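Local coordinates for protein glucose-6-phosphate 1-dehydrogenase (Mycobacterium avium, PDB 4LGV) that probably catalyses the NADP+-dependent oxidation of glucose 6-phosphate to 6-phosphogluconolactone, the entry step of the pentose phosphate pathway, at residues Val191-Gly196 and Glu417-Ala422; Arg44-Arg49 and Glu411-Tyr416; Ser223-Thr228 and Val350-His355. One frame throughout, in Å; residues are numbered along the deposited sequence. Where two conformers were deposited one is given.

Contacts 1 and 2 use successive turns of helix 413-424, which docks onto the N-terminal nucleotide-binding part; their centres lie 10 Å apart, and they touch where the His193 and Tyr416 rings meet edge-to-face. Contact 1 is buried, about 9 Å from the chain's centre, and sets a leucine and an arginine against backbone atoms of a loop. Contact 2, partly buried, relies on methionine, valine and tyrosine side chains beside a hydroxyl pair. Contact 3 lies about 32 Å from contact 2 (centre to centre), across the chain's centre, in the large mixed sheet. Buried too, it joins two strands through antiparallel backbone bonds and a bulge, and its far end reaches a second subunit.

Contact 1 (Val191-Gly196 and Glu417-Ala422); sequences VDHFLG and ERLLYA
Leu419 supplies the apolar half of this contact, pushing its isobutyl end into the turn that follows Val191, at the end of strand 188-191. Its CD1 lies 3.4 Å from Asp192 O and 3.7 Å from His193 CA, while its CG rests 3.8 Å from Gly196 CA. Val191 CG1 adds a looser apolar touch, 4.2 Å from Leu419 CD1. The polar half is one bond: Arg418 NH1 donates to Gly196 O at 2.8 Å with an N-H...O angle of 158°. The acceptor lies in the guanidinium plane, yet the nitrogen stands well above the carbonyl plane. CG anti to the backbone N (chi1 -178°) and an extended chain send the guanidinium out from the helix, roughly perpendicular to its axis, to this oxygen; NH1 also bonds Gln198 O. Within the loop, Asp192 OD1 accepts from Phe194 N at 3.1 Å, an Asx turn, and Asp192 is further held by Asn254 and Lys163, as His193 NE2 is by Glu162. VDHFLG resembles the family's substrate-site motif, so this is probably an active-site loop. The Leu419 and Arg418 side chains meet it mainly at its backbone, which lets its polar side chains be engaged elsewhere.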
loop_
_atom_site.group_PDB
_atom_site.type_symbol
_atom_site.label_atom_id
_atom_site.label_comp_id
_atom_site.label_asym_id
_atom_site.label_seq_id
_atom_site.Cartn_x
_atom_site.Cartn_y
_atom_site.Cartn_z
ATOM N N VAL A 191 -17.102 36.222 -7.597
ATOM C CA VAL A 191 -17.114 36.390 -6.157
ATOM C C VAL A 191 -18.264 35.605 -5.516
ATOM O O VAL A 191 -19.466 35.834 -5.818
ATOM C CB VAL A 191 -17.292 37.867 -5.799
ATOM C CG1 VAL A 191 -17.238 38.075 -4.300
ATOM C CG2 VAL A 191 -16.221 38.753 -6.471
ATOM N N ASP A 192 -17.901 34.664 -4.656
ATOM C CA ASP A 192 -18.882 33.882 -3.904
ATOM C C ASP A 192 -18.439 33.925 -2.464
ATOM O O ASP A 192 -17.412 33.354 -2.117
ATOM C CB ASP A 192 -18.934 32.443 -4.426
ATOM C CG ASP A 192 -19.993 31.576 -3.717
ATOM O OD1 ASP A 192 -20.375 31.867 -2.570
ATOM O OD2 ASP A 192 -20.471 30.601 -4.343
ATOM N N HIS A 193 -19.209 34.628 -1.629
ATOM C CA HIS A 193 -18.804 34.873 -0.247
ATOM C C HIS A 193 -18.503 33.604 0.505
ATOM O O HIS A 193 -17.599 33.595 1.313
ATOM C CB HIS A 193 -19.863 35.684 0.480
ATOM C CG HIS A 193 -20.191 36.939 -0.235
ATOM N ND1 HIS A 193 -21.335 37.654 0.016
ATOM C CD2 HIS A 193 -19.549 37.572 -1.250
ATOM C CE1 HIS A 193 -21.380 38.677 -0.813
ATOM N NE2 HIS A 193 -20.308 38.655 -1.584
ATOM N N PHE A 194 -19.234 32.517 0.205
ATOM C CA PHE A 194 -18.941 31.230 0.858
ATOM C C PHE A 194 -17.489 30.765 0.667
ATOM O O PHE A 194 -16.870 30.281 1.599
ATOM C CB PHE A 194 -19.880 30.140 0.417
ATOM C CG PHE A 194 -21.271 30.284 0.966
ATOM C CD1 PHE A 194 -21.512 30.224 2.324
ATOM C CD2 PHE A 194 -22.332 30.452 0.136
ATOM C CE1 PHE A 194 -22.792 30.354 2.829
ATOM C CE2 PHE A 194 -23.606 30.602 0.633
ATOM C CZ PHE A 194 -23.856 30.545 1.977
ATOM N N LEU A 195 -16.944 30.948 -0.519
ATOM C CA LEU A 195 -15.553 30.558 -0.811
ATOM C C LEU A 195 -14.521 31.266 0.019
ATOM O O LEU A 195 -13.495 30.707 0.324
ATOM C CB LEU A 195 -15.200 30.747 -2.297
ATOM C CG LEU A 195 -15.405 29.449 -3.054
ATOM C CD1 LEU A 195 -16.881 29.086 -3.072
ATOM C CD2 LEU A 195 -14.870 29.607 -4.465
ATOM N N GLY A 196 -14.842 32.488 0.446
ATOM C CA GLY A 196 -14.011 33.249 1.368
ATOM C C GLY A 196 -13.809 32.591 2.690
ATOM O O GLY A 196 -12.914 32.987 3.421
ATOM N N GLU A 417 -14.332 40.559 3.390
ATOM C CA GLU A 417 -13.118 41.392 3.263
ATOM C C GLU A 417 -11.911 40.628 2.704
ATOM O O GLU A 417 -11.095 41.177 1.956
ATOM C CB GLU A 417 -12.759 42.049 4.607
ATOM C CG GLU A 417 -12.353 41.093 5.710
ATOM C CD GLU A 417 -12.267 41.743 7.093
ATOM O OE1 GLU A 417 -12.456 42.936 7.145
ATOM O OE2 GLU A 417 -12.012 41.065 8.119
ATOM N N ARG A 418 -11.762 39.364 3.092
ATOM C CA ARG A 418 -10.692 38.536 2.547
ATOM C C ARG A 418 -10.802 38.429 1.015
ATOM O O ARG A 418 -9.817 38.522 0.306
ATOM C CB ARG A 418 -10.791 37.154 3.182
ATOM C CG ARG A 418 -9.731 36.173 2.768
ATOM C CD ARG A 418 -10.008 34.828 3.393
ATOM N NE ARG A 418 -8.968 33.890 3.031
ATOM C CZ ARG A 418 -9.107 32.568 2.921
ATOM N NH1 ARG A 418 -10.295 31.972 3.096
ATOM N NH2 ARG A 418 -8.053 31.840 2.646
ATOM N N LEU A 419 -12.007 38.213 0.499
ATOM C CA LEU A 419 -12.208 38.105 -0.953
ATOM C C LEU A 419 -11.921 39.401 -1.676
ATOM O O LEU A 419 -11.312 39.391 -2.749
ATOM C CB LEU A 419 -13.643 37.691 -1.282
ATOM C CG LEU A 419 -13.943 36.241 -1.021
ATOM C CD1 LEU A 419 -15.426 35.980 -1.127
ATOM C CD2 LEU A 419 -13.209 35.332 -1.976
ATOM N N LEU A 420 -12.330 40.516 -1.072
ATOM C CA LEU A 420 -12.151 41.834 -1.700
ATOM C C LEU A 420 -10.700 42.159 -1.796
ATOM O O LEU A 420 -10.223 42.669 -2.807
ATOM C CB LEU A 420 -12.830 42.963 -0.888
ATOM C CG LEU A 420 -14.038 43.657 -1.479
ATOM C CD1 LEU A 420 -14.359 44.873 -0.615
ATOM C CD2 LEU A 420 -13.818 44.094 -2.920
ATOM N N TYR A 421 -9.988 41.889 -0.710
ATOM C CA TYR A 421 -8.551 42.153 -0.671
ATOM C C TYR A 421 -7.835 41.256 -1.683
ATOM O O TYR A 421 -6.964 41.717 -2.434
ATOM C CB TYR A 421 -8.026 41.941 0.743
ATOM C CG TYR A 421 -6.545 42.201 0.929
ATOM C CD1 TYR A 421 -6.057 43.478 1.167
ATOM C CD2 TYR A 421 -5.627 41.150 0.883
ATOM C CE1 TYR A 421 -4.703 43.723 1.365
ATOM C CE2 TYR A 421 -4.270 41.378 1.077
ATOM C CZ TYR A 421 -3.821 42.671 1.329
ATOM O OH TYR A 421 -2.464 42.892 1.492
ATOM N N ALA A 422 -8.201 39.978 -1.716
ATOM C CA ALA A 422 -7.554 39.055 -2.640
ATOM C C ALA A 422 -7.810 39.502 -4.095
ATOM O O ALA A 422 -6.922 39.431 -4.949
ATOM C CB ALA A 422 -8.054 37.648 -2.416
#

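Contact 2 (Arg44-Arg49 and Glu411-Tyr416); sequences RKMTFR and EPVRPY
Met46 and Tyr416 run past each other in opposite directions, and the methionine's methyl goes on to Val413. Met46 CB sits over the middle of the ring, 3.8 Å from the Tyr416 centroid and only 9° off the normal, a CH-pi contact. The sulfur is farther off, with SD 5.4 Å from that centroid in an oblique Met-aromatic approach. Bends at chi2 (-64°) and chi3 turn the methyl back onto helix 413-424, where Met46 CE meets Tyr416 CB at 3.7 Å and Val413 CA at 3.3 Å, packing that looks tight and perhaps strained. Val413 also packs its methyls against Arg49, which it crosses at about a right angle: Val413 CG1 stands 3.9 Å above the centre of the Arg49 guanidinium plane, and Val413 CG2 is 3.7 Å from Arg49 CD. The polar part is a hydrogen bond between hydroxyls, Thr47 OG1 and Tyr416 OH 2.6 Å apart, extended by Glu135 at the threonine and Tyr133 at the tyrosine; Arg49 NE pairs with Glu90. Helix 41-56, following strand 32-36 of the Rossmann-like sheet, is thus bracketed: Phe48 packs on helix 74-87, and Met46, Thr47 and Arg49 meet helix 413-424 near the end of strand 130-134.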
loop_
_atom_site.group_PDB
_atom_site.type_symbol
_atom_site.label_atom_id
_atom_site.label_comp_id
_atom_site.label_asym_id
_atom_site.label_seq_id
_atom_site.Cartn_x
_atom_site.Cartn_y
_atom_site.Cartn_z
ATOM N N ARG A 44 -24.422 48.218 1.329
ATOM C CA ARG A 44 -24.895 48.615 2.619
ATOM C C ARG A 44 -24.648 47.552 3.688
ATOM O O ARG A 44 -24.225 47.886 4.811
ATOM C CB ARG A 44 -26.360 48.925 2.546
ATOM C CG ARG A 44 -26.949 49.485 3.809
ATOM C CD ARG A 44 -28.331 50.082 3.548
ATOM N NE ARG A 44 -29.176 49.157 2.793
ATOM C CZ ARG A 44 -29.732 48.036 3.284
ATOM N NH1 ARG A 44 -29.567 47.685 4.566
ATOM N NH2 ARG A 44 -30.473 47.260 2.487
ATOM N N LYS A 45 -24.890 46.277 3.360
ATOM C CA LYS A 45 -24.782 45.203 4.360
ATOM C C LYS A 45 -23.295 44.899 4.620
ATOM O O LYS A 45 -22.907 44.796 5.776
ATOM C CB LYS A 45 -25.599 43.939 3.999
ATOM N N MET A 46 -22.477 44.854 3.557
ATOM C CA MET A 46 -21.133 44.338 3.615
ATOM C C MET A 46 -20.045 45.282 3.098
ATOM O O MET A 46 -18.999 45.419 3.744
ATOM C CB MET A 46 -21.024 43.006 2.802
ATOM C CG MET A 46 -21.873 41.818 3.272
ATOM S SD MET A 46 -21.518 41.105 4.913
ATOM C CE MET A 46 -19.806 41.440 5.174
ATOM N N THR A 47 -20.198 45.848 1.905
ATOM C CA THR A 47 -19.006 46.431 1.240
ATOM C C THR A 47 -18.411 47.619 1.980
ATOM O O THR A 47 -17.202 47.693 2.201
ATOM C CB THR A 47 -19.282 46.827 -0.213
ATOM O OG1 THR A 47 -19.963 45.756 -0.875
ATOM C CG2 THR A 47 -18.021 47.149 -0.913
ATOM N N PHE A 48 -19.265 48.547 2.400
ATOM C CA PHE A 48 -18.790 49.697 3.172
ATOM C C PHE A 48 -18.037 49.309 4.454
ATOM O O PHE A 48 -16.933 49.819 4.731
ATOM C CB PHE A 48 -19.916 50.627 3.511
ATOM C CG PHE A 48 -20.344 51.498 2.371
ATOM C CD1 PHE A 48 -19.440 52.271 1.703
ATOM C CD2 PHE A 48 -21.686 51.583 2.015
ATOM C CE1 PHE A 48 -19.838 53.072 0.680
ATOM C CE2 PHE A 48 -22.095 52.408 0.972
ATOM C CZ PHE A 48 -21.163 53.145 0.301
ATOM N N ARG A 49 -18.611 48.404 5.218
ATOM C CA ARG A 49 -17.930 47.859 6.400
ATOM C C ARG A 49 -16.572 47.215 6.079
ATOM O O ARG A 49 -15.573 47.448 6.763
ATOM C CB ARG A 49 -18.834 46.828 7.069
ATOM C CG ARG A 49 -18.372 46.456 8.463
ATOM C CD ARG A 49 -18.985 45.146 8.912
ATOM N NE ARG A 49 -18.502 44.815 10.218
ATOM C CZ ARG A 49 -18.990 43.852 10.994
ATOM N NH1 ARG A 49 -19.988 43.066 10.571
ATOM N NH2 ARG A 49 -18.440 43.646 12.188
ATOM N N GLU A 411 -17.784 34.746 11.312
ATOM C CA GLU A 411 -18.521 35.999 11.141
ATOM C C GLU A 411 -18.451 36.391 9.642
ATOM O O GLU A 411 -17.361 36.460 9.080
ATOM C CB GLU A 411 -18.020 37.113 12.070
ATOM C CG GLU A 411 -18.781 37.200 13.406
ATOM C CD GLU A 411 -20.255 37.605 13.240
ATOM O OE1 GLU A 411 -20.546 38.629 12.574
ATOM O OE2 GLU A 411 -21.140 36.894 13.768
ATOM N N PRO A 412 -19.627 36.606 9.005
ATOM C CA PRO A 412 -19.680 36.825 7.537
ATOM C C PRO A 412 -18.790 37.960 7.031
ATOM O O PRO A 412 -18.292 37.870 5.932
ATOM C CB PRO A 412 -21.172 37.110 7.244
ATOM C CG PRO A 412 -21.865 37.185 8.569
ATOM C CD PRO A 412 -20.979 36.546 9.601
ATOM N N VAL A 413 -18.543 39.002 7.833
ATOM C CA VAL A 413 -17.663 40.085 7.333
ATOM C C VAL A 413 -16.227 39.646 6.923
ATOM O O VAL A 413 -15.677 40.188 5.948
ATOM C CB VAL A 413 -17.561 41.270 8.298
ATOM C CG1 VAL A 413 -16.837 40.879 9.584
ATOM C CG2 VAL A 413 -16.862 42.423 7.586
ATOM N N ARG A 414 -15.649 38.683 7.657
ATOM C CA ARG A 414 -14.256 38.262 7.478
ATOM C C ARG A 414 -14.019 37.621 6.131
ATOM O O ARG A 414 -13.114 38.019 5.407
ATOM C CB ARG A 414 -13.871 37.318 8.601
ATOM C CG ARG A 414 -13.705 37.997 9.960
ATOM C CD ARG A 414 -13.332 36.959 11.022
ATOM N NE ARG A 414 -13.357 37.524 12.363
ATOM C CZ ARG A 414 -12.853 36.950 13.460
ATOM N NH1 ARG A 414 -12.231 35.757 13.428
ATOM N NH2 ARG A 414 -12.949 37.601 14.607
ATOM N N PRO A 415 -14.880 36.703 5.755
ATOM C CA PRO A 415 -14.772 36.182 4.410
ATOM C C PRO A 415 -14.912 37.208 3.342
ATOM O O PRO A 415 -14.192 37.174 2.336
ATOM C CB PRO A 415 -15.926 35.177 4.303
ATOM C CG PRO A 415 -16.616 35.166 5.643
ATOM C CD PRO A 415 -15.737 35.862 6.610
ATOM N N TYR A 416 -15.844 38.106 3.534
ATOM C CA TYR A 416 -16.097 39.100 2.532
ATOM C C TYR A 416 -14.903 40.037 2.325
ATOM O O TYR A 416 -14.449 40.231 1.197
ATOM C CB TYR A 416 -17.347 39.864 2.911
ATOM C CG TYR A 416 -17.731 40.805 1.849
ATOM C CD1 TYR A 416 -18.439 40.380 0.732
ATOM C CD2 TYR A 416 -17.324 42.110 1.916
ATOM C CE1 TYR A 416 -18.748 41.243 -0.295
ATOM C CE2 TYR A 416 -17.639 43.007 0.902
ATOM C CZ TYR A 416 -18.357 42.570 -0.210
ATOM O OH TYR A 416 -18.698 43.473 -1.181
#

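Contact 3 (Ser223-Thr228 and Val350-His355); sequences SEIHIT and VRMFLH
Glu224 and Phe353 form a hydrogen-bonded pair in an antiparallel beta arrangement that ends in a classic beta bulge, where Ser223 and Glu224 both face Phe353. The strands belong to the large mixed sheet of the C-terminal domain, their short axes 4.7 Å apart and running at 164°. The tight part is its dry, packed middle. His226 N donates to Arg351 O at 2.9 Å, nearly straight at 171°, and Arg351 N returns a bond to His226 O; Phe353 N reaches Glu224 O. On the face bearing His226 and Phe353, the two rings make a T-shaped pair with planes at 66°: the Phe353 edge points at the His226 face, bringing Phe353 CE1 to 3.5 Å from His226 ND1. The histidine's rotation is further fixed by His226 NE2, which donates a hydrogen bond to Glu224 OE1 at 2.8 Å, on the anti side of the carboxylate; that oxygen also accepts from His475 N, and His475 stacks on Phe353. The face bearing Ile225, Ile227, Val350 and Met352 packs through apolar side chains: Ile225 and Val350 lie side by side, Ile225 CD1 meets Met352 CE at 3.9 Å, and helix 246-264 covers the row through Val259, Leu260 and Val263.

Toward Ser223 and His355, both partly exposed, water enters, although the bulge keeps a firm bond from Ser223 N to Phe353 O at 2.7 Å. The Ser223 OG approach to that carbonyl is weak, and His355 has left the strand. Ser223 CB sits over one face of the His355 ring, offset toward its rim, a CH-pi contact, and Leu354 packs on Ala212 of a second subunit. A water bridges this end, donating to Leu354 O at 2.7 Å and hydrogen-bonded to Ser223 OG at 2.9 Å.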
loop_
_atom_site.group_PDB
_atom_site.type_symbol
_atom_site.label_atom_id
_atom_site.label_comp_id
_atom_site.label_asym_id
_atom_site.label_seq_id
_atom_site.Cartn_x
_atom_site.Cartn_y
_atom_site.Cartn_z
ATOM N N SER A 223 -13.718 4.541 3.573
ATOM C CA SER A 223 -14.905 3.833 3.029
ATOM C C SER A 223 -16.016 4.747 2.569
ATOM O O SER A 223 -16.731 4.406 1.653
ATOM C CB SER A 223 -15.518 2.836 4.000
ATOM O OG SER A 223 -16.046 3.549 5.094
ATOM N N GLU A 224 -16.099 5.922 3.135
ATOM C CA GLU A 224 -17.229 6.778 2.910
ATOM C C GLU A 224 -16.919 8.200 3.356
ATOM O O GLU A 224 -16.199 8.389 4.338
ATOM C CB GLU A 224 -18.403 6.231 3.732
ATOM C CG GLU A 224 -19.726 6.907 3.543
ATOM C CD GLU A 224 -20.875 6.003 4.007
ATOM O OE1 GLU A 224 -21.942 6.521 4.478
ATOM O OE2 GLU A 224 -20.709 4.783 3.929
ATOM N N ILE A 225 -17.553 9.173 2.711
ATOM C CA ILE A 225 -17.411 10.572 3.072
ATOM C C ILE A 225 -18.769 11.230 3.280
ATOM O O ILE A 225 -19.666 11.026 2.472
ATOM C CB ILE A 225 -16.651 11.327 1.964
ATOM C CG1 ILE A 225 -15.249 10.728 1.797
ATOM C CG2 ILE A 225 -16.515 12.783 2.335
ATOM C CD1 ILE A 225 -14.403 11.290 0.710
ATOM N N HIS A 226 -18.917 12.013 4.357
ATOM C CA HIS A 226 -20.137 12.805 4.603
ATOM C C HIS A 226 -19.764 14.275 4.715
ATOM O O HIS A 226 -18.868 14.641 5.482
ATOM C CB HIS A 226 -20.823 12.460 5.897
ATOM C CG HIS A 226 -21.457 11.118 5.921
ATOM N ND1 HIS A 226 -22.130 10.647 7.027
ATOM C CD2 HIS A 226 -21.464 10.115 5.017
ATOM C CE1 HIS A 226 -22.586 9.429 6.779
ATOM N NE2 HIS A 226 -22.174 9.074 5.573
ATOM N N ILE A 227 -20.423 15.095 3.922
ATOM C CA ILE A 227 -20.236 16.531 3.974
ATOM C C ILE A 227 -21.504 17.184 4.514
ATOM O O ILE A 227 -22.596 16.963 3.989
ATOM C CB ILE A 227 -19.928 17.074 2.583
ATOM C CG1 ILE A 227 -18.549 16.556 2.166
ATOM C CG2 ILE A 227 -19.974 18.582 2.607
ATOM C CD1 ILE A 227 -18.116 16.955 0.761
ATOM N N THR A 228 -21.366 17.915 5.597
ATOM C CA THR A 228 -22.502 18.565 6.244
ATOM C C THR A 228 -22.272 20.048 6.258
ATOM O O THR A 228 -21.244 20.518 6.749
ATOM C CB THR A 228 -22.663 18.089 7.692
ATOM O OG1 THR A 228 -22.986 16.694 7.722
ATOM C CG2 THR A 228 -23.772 18.869 8.389
ATOM N N VAL A 350 -16.480 17.989 6.933
ATOM C CA VAL A 350 -16.195 16.906 6.014
ATOM C C VAL A 350 -15.763 15.741 6.908
ATOM O O VAL A 350 -14.763 15.830 7.608
ATOM C CB VAL A 350 -15.081 17.250 5.037
ATOM C CG1 VAL A 350 -14.802 16.074 4.073
ATOM C CG2 VAL A 350 -15.438 18.471 4.219
ATOM N N ARG A 351 -16.538 14.661 6.898
ATOM C CA ARG A 351 -16.285 13.552 7.812
ATOM C C ARG A 351 -15.923 12.349 6.979
ATOM O O ARG A 351 -16.700 11.892 6.174
ATOM C CB ARG A 351 -17.532 13.243 8.661
ATOM C CG ARG A 351 -17.365 12.089 9.646
ATOM C CD ARG A 351 -18.555 12.005 10.557
ATOM N NE ARG A 351 -18.608 13.154 11.444
ATOM C CZ ARG A 351 -18.169 13.181 12.682
ATOM N NH1 ARG A 351 -17.639 12.105 13.209
ATOM N NH2 ARG A 351 -18.255 14.308 13.380
ATOM N N MET A 352 -14.718 11.834 7.176
ATOM C CA MET A 352 -14.249 10.706 6.387
ATOM C C MET A 352 -14.181 9.458 7.266
ATOM O O MET A 352 -13.486 9.463 8.283
ATOM C CB MET A 352 -12.903 11.048 5.809
ATOM C CG MET A 352 -12.931 12.314 4.979
ATOM S SD MET A 352 -11.256 12.762 4.551
ATOM C CE MET A 352 -11.295 11.905 3.010
ATOM N N PHE A 353 -14.946 8.421 6.898
ATOM C CA PHE A 353 -14.995 7.175 7.631
ATOM C C PHE A 353 -13.952 6.239 7.104
ATOM O O PHE A 353 -13.887 6.015 5.862
ATOM C CB PHE A 353 -16.350 6.489 7.431
ATOM C CG PHE A 353 -17.506 7.224 8.049
ATOM C CD1 PHE A 353 -18.158 8.206 7.350
ATOM C CD2 PHE A 353 -17.903 6.958 9.329
ATOM C CE1 PHE A 353 -19.254 8.872 7.889
ATOM C CE2 PHE A 353 -18.977 7.627 9.903
ATOM C CZ PHE A 353 -19.661 8.591 9.179
ATOM N N LEU A 354 -13.132 5.664 7.981
ATOM C CA LEU A 354 -12.185 4.620 7.521
ATOM C C LEU A 354 -12.833 3.271 7.503
ATOM O O LEU A 354 -13.780 3.075 8.217
ATOM C CB LEU A 354 -10.976 4.531 8.400
ATOM C CG LEU A 354 -9.906 5.588 8.109
ATOM C CD1 LEU A 354 -10.294 6.951 8.656
ATOM C CD2 LEU A 354 -8.599 5.165 8.725
ATOM N N HIS A 355 -12.348 2.335 6.680
ATOM C CA HIS A 355 -12.733 0.941 6.850
ATOM C C HIS A 355 -12.283 0.479 8.222
ATOM O O HIS A 355 -11.247 0.964 8.787
ATOM C CB HIS A 355 -12.037 -0.004 5.822
ATOM C CG HIS A 355 -12.304 0.348 4.403
ATOM N ND1 HIS A 355 -13.494 0.033 3.785
ATOM C CD2 HIS A 355 -11.560 1.001 3.481
ATOM C CE1 HIS A 355 -13.481 0.473 2.541
ATOM N NE2 HIS A 355 -12.321 1.073 2.334
HETATM O O HOH W 1 -16.158 2.063 7.590
#